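Local coordinates for BH2621 protein (Bacillus halodurans, PDB 2QML) that is probably an N-acyltransferase of the GNAT fold that may act in siderophore biosynthesis, at residues Q106-L111 / N141-E146; L126-M131 / K159-Q164. All blocks are in the same frame, centred on the assembly; numbering follows the deposited sequence. Where two conformers were deposited one is given.

Interaction 1: residues Q106-L111 / N141-E146; sequences QGIHLL and NTIVAE. With GOL (glycerol), chain F.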
loop_
_atom_site.group_PDB
_atom_site.type_symbol
_atom_site.label_atom_id
_atom_site.label_comp_id
_atom_site.label_asym_id
_atom_site.label_seq_id
_atom_site.Cartn_x
_atom_site.Cartn_y
_atom_site.Cartn_z
ATOM N N GLN A 106 -3.238 -11.625 0.301
ATOM C CA GLN A 106 -3.309 -10.355 -0.354
ATOM C C GLN A 106 -1.945 -9.666 -0.262
ATOM O O GLN A 106 -1.072 -10.041 0.533
ATOM C CB GLN A 106 -4.399 -9.456 0.275
ATOM C CG GLN A 106 -5.823 -9.994 0.189
ATOM C CD GLN A 106 -6.761 -9.036 0.839
ATOM O OE1 GLN A 106 -6.594 -7.852 0.693
ATOM N NE2 GLN A 106 -7.755 -9.526 1.536
ATOM N N GLY A 107 -1.791 -8.653 -1.095
ATOM C CA GLY A 107 -0.625 -7.794 -1.109
ATOM C C GLY A 107 -0.948 -6.330 -1.170
ATOM O O GLY A 107 -2.103 -5.947 -1.384
ATOM N N ILE A 108 0.069 -5.506 -0.927
ATOM C CA ILE A 108 -0.091 -4.070 -0.908
ATOM C C ILE A 108 1.098 -3.346 -1.516
ATOM O O ILE A 108 2.271 -3.738 -1.301
ATOM C CB ILE A 108 -0.365 -3.547 0.522
ATOM C CG1 ILE A 108 -0.861 -2.070 0.482
ATOM C CG2 ILE A 108 0.836 -3.798 1.486
ATOM C CD1 ILE A 108 -2.259 -1.893 -0.178
ATOM N N HIS A 109 0.799 -2.380 -2.369
ATOM C CA HIS A 109 1.784 -1.438 -2.871
ATOM C C HIS A 109 1.328 -0.061 -2.404
ATOM O O HIS A 109 0.112 0.188 -2.329
ATOM C CB HIS A 109 1.938 -1.418 -4.378
ATOM C CG HIS A 109 2.297 -2.734 -4.990
ATOM N ND1 HIS A 109 3.527 -3.338 -4.769
ATOM C CD2 HIS A 109 1.683 -3.459 -5.936
ATOM C CE1 HIS A 109 3.596 -4.439 -5.504
ATOM N NE2 HIS A 109 2.465 -4.574 -6.163
ATOM N N LEU A 110 2.258 0.842 -2.103
ATOM C CA LEU A 110 1.881 2.178 -1.619
ATOM C C LEU A 110 2.932 3.229 -1.861
ATOM O O LEU A 110 4.102 2.923 -2.096
ATOM C CB LEU A 110 1.600 2.102 -0.107
ATOM C CG LEU A 110 2.767 1.794 0.847
ATOM C CD1 LEU A 110 3.501 3.106 1.276
ATOM C CD2 LEU A 110 2.392 1.008 2.097
ATOM N N LEU A 111 2.501 4.484 -1.825
ATOM C CA LEU A 111 3.378 5.647 -1.875
ATOM C C LEU A 111 2.663 6.836 -1.254
ATOM O O LEU A 111 1.412 6.912 -1.335
ATOM C CB LEU A 111 3.790 5.968 -3.318
ATOM C CG LEU A 111 2.755 6.505 -4.314
ATOM C CD1 LEU A 111 2.538 8.052 -4.279
ATOM C CD2 LEU A 111 3.141 6.098 -5.731
ATOM N N ASN A 141 -5.641 -14.570 5.671
ATOM C CA ASN A 141 -4.878 -14.635 6.927
ATOM C C ASN A 141 -3.531 -13.963 6.848
ATOM O O ASN A 141 -2.901 -13.721 7.870
ATOM C CB ASN A 141 -4.622 -16.082 7.295
ATOM C CG ASN A 141 -5.885 -16.905 7.349
ATOM O OD1 ASN A 141 -6.881 -16.505 7.949
ATOM N ND2 ASN A 141 -5.855 -18.073 6.709
ATOM N N THR A 142 -3.097 -13.644 5.637
ATOM C CA THR A 142 -1.758 -13.107 5.419
ATOM C C THR A 142 -1.786 -12.023 4.383
ATOM O O THR A 142 -2.445 -12.170 3.334
ATOM C CB THR A 142 -0.766 -14.232 4.948
ATOM O OG1 THR A 142 -0.856 -15.337 5.861
ATOM C CG2 THR A 142 0.719 -13.673 4.804
ATOM N N ILE A 143 -1.094 -10.917 4.672
ATOM C CA ILE A 143 -0.868 -9.858 3.704
ATOM C C ILE A 143 0.653 -9.752 3.497
ATOM O O ILE A 143 1.399 -9.785 4.444
ATOM C CB ILE A 143 -1.449 -8.493 4.120
ATOM C CG1 ILE A 143 -2.987 -8.562 4.257
ATOM C CG2 ILE A 143 -1.088 -7.413 3.094
ATOM C CD1 ILE A 143 -3.638 -7.340 4.873
ATOM N N VAL A 144 1.074 -9.651 2.240
ATOM C CA VAL A 144 2.472 -9.566 1.878
ATOM C C VAL A 144 2.802 -8.209 1.260
ATOM O O VAL A 144 1.951 -7.467 0.749
ATOM C CB VAL A 144 2.910 -10.705 0.916
ATOM C CG1 VAL A 144 2.557 -12.084 1.495
ATOM C CG2 VAL A 144 2.347 -10.487 -0.523
ATOM N N ALA A 145 4.080 -7.892 1.339
ATOM C CA ALA A 145 4.667 -6.678 0.766
ATOM C C ALA A 145 6.065 -7.088 0.253
ATOM O O ALA A 145 6.692 -8.041 0.778
ATOM C CB ALA A 145 4.768 -5.614 1.783
ATOM N N GLU A 146 6.504 -6.411 -0.813
ATOM C CA GLU A 146 7.831 -6.641 -1.404
ATOM C C GLU A 146 8.518 -5.311 -1.725
ATOM O O GLU A 146 8.871 -5.083 -2.880
ATOM C CB GLU A 146 7.735 -7.614 -2.613
ATOM C CG GLU A 146 6.506 -7.450 -3.534
ATOM C CD GLU A 146 6.328 -6.012 -4.003
ATOM O OE1 GLU A 146 5.827 -5.218 -3.169
ATOM O OE2 GLU A 146 6.702 -5.646 -5.165
HETATM C C1 GOL F . 5.808 -2.290 -1.801
HETATM O O1 GOL F . 6.013 -2.726 -3.140
HETATM C C2 GOL F . 5.973 -0.790 -1.940
HETATM O O2 GOL F . 4.865 -0.261 -2.626
HETATM C C3 GOL F . 6.131 -0.003 -0.642
HETATM O O3 GOL F . 7.364 -0.238 0.027
HETATM O O HOH W 1 3.398 -5.943 -2.277
#

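Interaction 2: residues L126-M131 / K159-Q164; sequences LLLAIM and KKCGFQ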
loop_
_atom_site.group_PDB
_atom_site.type_symbol
_atom_site.label_atom_id
_atom_site.label_comp_id
_atom_site.label_asym_id
_atom_site.label_seq_id
_atom_site.Cartn_x
_atom_site.Cartn_y
_atom_site.Cartn_z
ATOM N N LEU A 126 -2.222 5.432 8.255
ATOM C CA LEU A 126 -2.781 5.109 6.944
ATOM C C LEU A 126 -2.622 3.634 6.610
ATOM O O LEU A 126 -3.583 2.968 6.224
ATOM C CB LEU A 126 -2.129 5.932 5.867
ATOM C CG LEU A 126 -2.511 7.401 5.811
ATOM C CD1 LEU A 126 -1.469 8.206 4.988
ATOM C CD2 LEU A 126 -3.966 7.578 5.292
ATOM N N LEU A 127 -1.402 3.127 6.736
ATOM C CA LEU A 127 -1.147 1.727 6.463
ATOM C C LEU A 127 -1.940 0.816 7.410
ATOM O O LEU A 127 -2.514 -0.179 6.940
ATOM C CB LEU A 127 0.357 1.447 6.530
ATOM C CG LEU A 127 0.729 -0.003 6.293
ATOM C CD1 LEU A 127 0.374 -0.532 4.888
ATOM C CD2 LEU A 127 2.295 -0.221 6.618
ATOM N N LEU A 128 -1.997 1.138 8.696
ATOM C CA LEU A 128 -2.741 0.325 9.641
ATOM C C LEU A 128 -4.202 0.300 9.256
ATOM O O LEU A 128 -4.831 -0.757 9.320
ATOM C CB LEU A 128 -2.533 0.848 11.051
ATOM C CG LEU A 128 -1.142 0.643 11.656
ATOM C CD1 LEU A 128 -1.069 1.391 12.959
ATOM C CD2 LEU A 128 -0.798 -0.784 11.886
ATOM N N ALA A 129 -4.751 1.442 8.827
ATOM C CA ALA A 129 -6.175 1.491 8.428
ATOM C C ALA A 129 -6.510 0.606 7.220
ATOM O O ALA A 129 -7.480 -0.180 7.233
ATOM C CB ALA A 129 -6.636 2.969 8.175
ATOM N N ILE A 130 -5.734 0.728 6.159
ATOM C CA ILE A 130 -5.993 -0.053 4.955
ATOM C C ILE A 130 -5.723 -1.535 5.213
ATOM O O ILE A 130 -6.464 -2.369 4.685
ATOM C CB ILE A 130 -5.252 0.512 3.743
ATOM C CG1 ILE A 130 -5.834 -0.097 2.453
ATOM C CG2 ILE A 130 -3.708 0.325 3.864
ATOM C CD1 ILE A 130 -5.348 0.495 1.117
HETATM N N MSE A 131 -4.691 -1.870 5.993
HETATM C CA MSE A 131 -4.448 -3.279 6.346
HETATM C C MSE A 131 -5.644 -3.867 7.085
HETATM O O MSE A 131 -6.079 -4.976 6.785
HETATM C CB MSE A 131 -3.203 -3.441 7.195
HETATM C CG MSE A 131 -1.931 -3.218 6.414
HETATM SE SE MSE A 131 -0.379 -3.352 7.580
HETATM C CE MSE A 131 -0.523 -5.293 7.901
ATOM N N LYS A 159 7.929 -3.606 9.241
ATOM C CA LYS A 159 8.226 -4.382 10.447
ATOM C C LYS A 159 7.436 -3.880 11.658
ATOM O O LYS A 159 6.907 -4.673 12.430
ATOM C CB LYS A 159 9.719 -4.338 10.768
ATOM C CG LYS A 159 10.572 -5.193 9.867
ATOM C CD LYS A 159 12.050 -5.077 10.253
ATOM C CE LYS A 159 12.924 -5.806 9.238
ATOM N NZ LYS A 159 14.370 -5.543 9.469
ATOM N N LYS A 160 7.348 -2.556 11.820
ATOM C CA LYS A 160 6.641 -1.954 12.944
ATOM C C LYS A 160 5.168 -2.297 12.898
ATOM O O LYS A 160 4.524 -2.349 13.951
ATOM C CB LYS A 160 6.857 -0.447 12.952
ATOM C CG LYS A 160 8.218 -0.021 13.534
ATOM C CD LYS A 160 8.153 0.565 14.964
ATOM C CE LYS A 160 7.395 1.940 14.940
ATOM N NZ LYS A 160 7.632 2.889 16.078
ATOM N N CYS A 161 4.625 -2.540 11.708
ATOM C CA CYS A 161 3.222 -2.942 11.545
ATOM C C CYS A 161 2.963 -4.442 11.587
ATOM O O CYS A 161 1.831 -4.857 11.363
ATOM C CB CYS A 161 2.645 -2.358 10.268
ATOM S SG CYS A 161 2.692 -0.560 10.360
ATOM N N GLY A 162 3.980 -5.250 11.881
ATOM C CA GLY A 162 3.785 -6.684 12.034
ATOM C C GLY A 162 4.389 -7.563 10.950
ATOM O O GLY A 162 4.403 -8.774 11.110
ATOM N N PHE A 163 4.866 -6.960 9.870
ATOM C CA PHE A 163 5.488 -7.710 8.769
ATOM C C PHE A 163 6.814 -8.315 9.200
ATOM O O PHE A 163 7.628 -7.660 9.878
ATOM C CB PHE A 163 5.734 -6.855 7.519
ATOM C CG PHE A 163 4.498 -6.485 6.762
ATOM C CD1 PHE A 163 3.668 -5.448 7.183
ATOM C CD2 PHE A 163 4.151 -7.181 5.607
ATOM C CE1 PHE A 163 2.514 -5.126 6.481
ATOM C CE2 PHE A 163 3.026 -6.825 4.892
ATOM C CZ PHE A 163 2.215 -5.814 5.337
ATOM N N GLN A 164 6.983 -9.581 8.858
ATOM C CA GLN A 164 8.235 -10.309 9.070
ATOM C C GLN A 164 8.949 -10.519 7.735
ATOM O O GLN A 164 8.358 -10.994 6.779
ATOM C CB GLN A 164 7.989 -11.658 9.736
ATOM C CG GLN A 164 7.500 -11.492 11.198
#

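Interaction 1: residues Q106-L111 / N141-E146
Val144 and Gln106 join their two parallel strands through the shortest backbone bond of the pair: Val144 N donates to Gln106 O at 2.8 Å. On either side of it, Gln106 N donates to Thr142 O at 3.2 Å, and Ile108 N reaches Val144 O, also at 3.2 Å but with a more bent N-H. Gly107 CA and Ile143 CA each bring a C-H close to a carbonyl oxygen of the other strand, Val144 O and Gln106 O respectively. From there the strands separate, the CA atoms being 4.7 Å apart at Gly107 and Val144 but 5.7 Å at Ile108 and Ala145. Where direct pairing lapses, a water donates to both Ile108 O and Glu146 OE1.

This divergence, with the short strand axes 35° apart, fits the V-shaped splay of the two central parallel strands of the GNAT fold, the place where relatives admit the pantetheine arm of their acyl donor. A glycerol occupies the opening here. Its O1 accepts a bond from His109 ND1 at 3.0 Å and approaches Glu146 OE1 so closely that the exact length is doubtful; its O2 takes the N-H of Leu110. The bend of Glu146 at chi2 (52°) helps fold the carboxylate back to the His109 ring, where OE1 lies 3.3 Å from CE1 and the two planes are 76° apart. Glu146 OE2 forms a salt bridge with Lys174, while the imidazole stacks on Tyr88.

Apolar contacts are few. The branched Ile108 lends CG2 to Ala145 CB at 4.3 Å, and the same methyl approaches Ile143 CG2. Small Ala145 suits a site packed against Phe158 of helix 152-160.

Interaction 2: residues L126-M131 / K159-Q164
Cys161 SG is held between two leucine methyls of helix 123-135, Leu127 CD2 and Leu128 CD2, each 3.8 Å from the sulfur. The compact, weakly polar thiol suits this buried spot just beyond helix 152-160, which ends in a Schellman motif: Gly162 N bonds to Lys159 O at 3.0 Å, and Phe163 N to Phe158 O. Gly162 takes the positive phi (110°) that the motif needs at its C' position, a conformation glycine adopts with ease. The contact thus joins two helices of the GNAT fold, one by its flank and the other by its C-terminal cap.

Leu127 has CG anti to its backbone N (chi1 179°), the chain leading out to the thiol. One turn on, residue 131 is a selenomethionine with two conformers; in the one described, its selenium packs 4.2 Å from Cys161 CB. It also makes a Met-aromatic contact with Phe163, the selenium sitting at the ring edge, 4.9 Å from the centroid. Phe158 meets the same ring edge-to-face, and Phe186 of helix 183-194 touches both Leu128 and Met131. Residues 131 and 163 reach toward each other tip to tip, bringing CE of Met131 to 3.4 Å from CE1 of Phe163.

Of the elements joined here, strand 106-112 comes first from the N terminus, then helix 123-135, strand 142-145 and helix 152-160 with its cap. Interaction 1 closes the beta-alpha-beta crossover from the first strand to the second, enclosing the helix that supplies 126-131. Interaction 2 starts inside that loop and closes only after strand 142-145 has passed, at 159-164, so the two contacts cross. Together they tie neighbouring parallel strands of the sheet to two helices packed over one of its faces. The contacts also touch directly: Leu110 CD2 meets Leu127 CD1 at 3.8 Å, and Phe163 CE2 lies 3.8 Å from Ala145 CB, fastening the cap to the strand.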